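Local coordinates for DNA mismatch repair protein MUTS (Thermus aquaticus, PDB 1EWQ) that recognises mismatched or unpaired bases in duplex DNA to begin mismatch repair, and has a weak ATPase activity, at a contact of chain A with DNA. Coordinates in Å, arbitrary orientation; residue numbers count along the deposited sequence, not the author numbering.

A contact of chain A with DNA. Residues 443, 468, 470-471, 473, 475. With nucleotides of chain B.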
# COMPACT_ATOMS: atom_id res chain seq x y z
N ASN A 443 8.02 14.44 45.09
CA ASN A 443 7.17 13.85 44.05
C ASN A 443 5.99 14.80 43.86
O ASN A 443 5.56 15.47 44.81
CB ASN A 443 6.68 12.42 44.36
CG ASN A 443 5.68 12.34 45.51
OD1 ASN A 443 4.72 13.12 45.57
ND2 ASN A 443 5.89 11.38 46.40
N GLN A 468 2.86 10.74 54.05
CA GLN A 468 2.65 9.60 53.18
C GLN A 468 3.19 8.34 53.83
O GLN A 468 4.33 8.32 54.31
CB GLN A 468 3.33 9.82 51.83
CG GLN A 468 3.13 8.67 50.83
CD GLN A 468 3.99 8.80 49.57
OE1 GLN A 468 3.84 8.01 48.63
NE2 GLN A 468 4.89 9.77 49.56
N LEU A 470 4.19 4.37 53.35
CA LEU A 470 4.56 3.42 52.32
C LEU A 470 4.77 2.06 52.95
O LEU A 470 4.62 1.90 54.16
CB LEU A 470 5.83 3.88 51.58
CG LEU A 470 5.66 5.20 50.82
CD1 LEU A 470 6.35 6.33 51.59
CD2 LEU A 470 6.24 5.08 49.43
N LYS A 471 5.11 1.08 52.13
CA LYS A 471 5.33 -0.27 52.60
C LYS A 471 6.26 -0.32 53.81
O LYS A 471 5.91 -0.90 54.84
CB LYS A 471 5.89 -1.14 51.47
CG LYS A 471 5.66 -2.64 51.65
CD LYS A 471 4.19 -2.94 51.97
CE LYS A 471 3.91 -4.44 51.86
NZ LYS A 471 4.92 -5.26 52.59
N ARG A 473 8.44 2.67 54.59
CA ARG A 473 8.96 4.01 54.73
C ARG A 473 7.80 4.91 55.04
O ARG A 473 6.65 4.59 54.73
CB ARG A 473 9.64 4.48 53.44
CG ARG A 473 10.99 3.80 53.17
CD ARG A 473 11.48 4.16 51.79
NE ARG A 473 10.58 3.67 50.76
CZ ARG A 473 10.60 4.07 49.49
NH1 ARG A 473 11.49 4.98 49.09
NH2 ARG A 473 9.73 3.56 48.62
N ARG A 475 6.77 9.24 55.22
CA ARG A 475 7.18 10.59 54.91
C ARG A 475 6.42 11.61 55.74
O ARG A 475 5.22 11.45 56.01
CB ARG A 475 7.02 10.83 53.40
CG ARG A 475 7.93 9.92 52.59
CD ARG A 475 7.56 9.84 51.13
NE ARG A 475 8.50 8.98 50.42
CZ ARG A 475 8.32 8.52 49.18
NH1 ARG A 475 7.23 8.83 48.50
NH2 ARG A 475 9.24 7.74 48.63
P DT B 19 7.29 7.06 45.50
OP1 DT B 19 6.32 7.79 46.37
OP2 DT B 19 8.74 7.37 45.58
O5' DT B 19 7.11 5.52 45.81
C5' DT B 19 7.01 4.61 44.74
C4' DT B 19 6.20 3.41 45.16
O4' DT B 19 6.15 2.52 44.03
C3' DT B 19 6.87 2.62 46.28
O3' DT B 19 5.87 2.03 47.12
C2' DT B 19 7.72 1.61 45.55
C1' DT B 19 7.03 1.43 44.20
N1 DT B 19 7.96 1.45 43.06
C2 DT B 19 7.75 0.55 42.05
O2 DT B 19 6.84 -0.27 42.07
N3 DT B 19 8.63 0.65 41.00
C4 DT B 19 9.68 1.54 40.88
O4 DT B 19 10.39 1.51 39.88
C5 DT B 19 9.84 2.46 41.99
C7 DT B 19 10.95 3.47 41.94
C6 DT B 19 8.99 2.36 43.00
P DC B 20 6.31 1.23 48.45
OP1 DC B 20 5.14 1.28 49.37
OP2 DC B 20 7.63 1.71 48.92
O5' DC B 20 6.47 -0.26 47.93
C5' DC B 20 5.39 -0.89 47.24
C4' DC B 20 5.83 -2.23 46.71
O4' DC B 20 6.58 -2.08 45.48
C3' DC B 20 6.71 -3.02 47.68
O3' DC B 20 6.25 -4.36 47.76
C2' DC B 20 8.09 -2.99 47.03
C1' DC B 20 7.75 -2.90 45.55
N1 DC B 20 8.78 -2.27 44.71
C2 DC B 20 8.98 -2.76 43.41
O2 DC B 20 8.28 -3.70 43.01
N3 DC B 20 9.94 -2.19 42.63
C4 DC B 20 10.67 -1.18 43.11
N4 DC B 20 11.61 -0.65 42.31
C5 DC B 20 10.49 -0.67 44.42
C6 DC B 20 9.55 -1.24 45.19
O HOH W 1 8.61 1.36 51.53
O HOH W 2 11.44 6.80 46.43
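Arg475 meets the phosphate of DT19 end-on in domain IV of the MutS family, where strands 465-469 and 473-477 and the turn joining them lie against the DNA backbone, contacts that suit binding independent of base sequence. NH1 donates to OP1 at 2.5 Å, a short, charge-assisted bond. NH2 makes the longer bond, to OP2 at 3.1 Å. Both acceptors lie 11° from the guanidinium plane, so one flat cation matches both non-bridging oxygens and its rotation is fixed. The chain runs extended from CG to NE (chi3 178°), which carries the charge straight out to the DNA. Leu470 CD1 packs on one guanidinium face, 3.6 Å above the plane and toward the rim, an apolar support that competes for no polar atom. An alanine in place of Arg475 would probably leave both oxygens without their direct charged partner and Leu470 without the flat group it packs on. Asn443 turns its amide ND2 toward OP1 at 3.6 Å, too far to count as a hydrogen bond. Gln468 presents its carbonyl OE1 to OP1 at 3.4 Å, and two acceptors facing each other make this amide's modelled orientation doubtful. Water 2 links OP2 to Arg473 NH1, bringing that arginine to both phosphates.

Toward the 3' side, Leu470 CD2 lies 4.0 Å from C3' of the DT19 sugar, an apolar touch between the charged groups. At the DC20 phosphate, Arg473 bends at chi3 (-63°) and presents NH2 edge-on, 2.8 Å from OP2, while NE reaches the same oxygen through water 1. OP1 accepts the backbone N-H of Lys471 at 2.8 Å, a bond independent of side-chain type; Lys471 CB lies against OP1, and its cationic chain probably suits a surface facing phosphates.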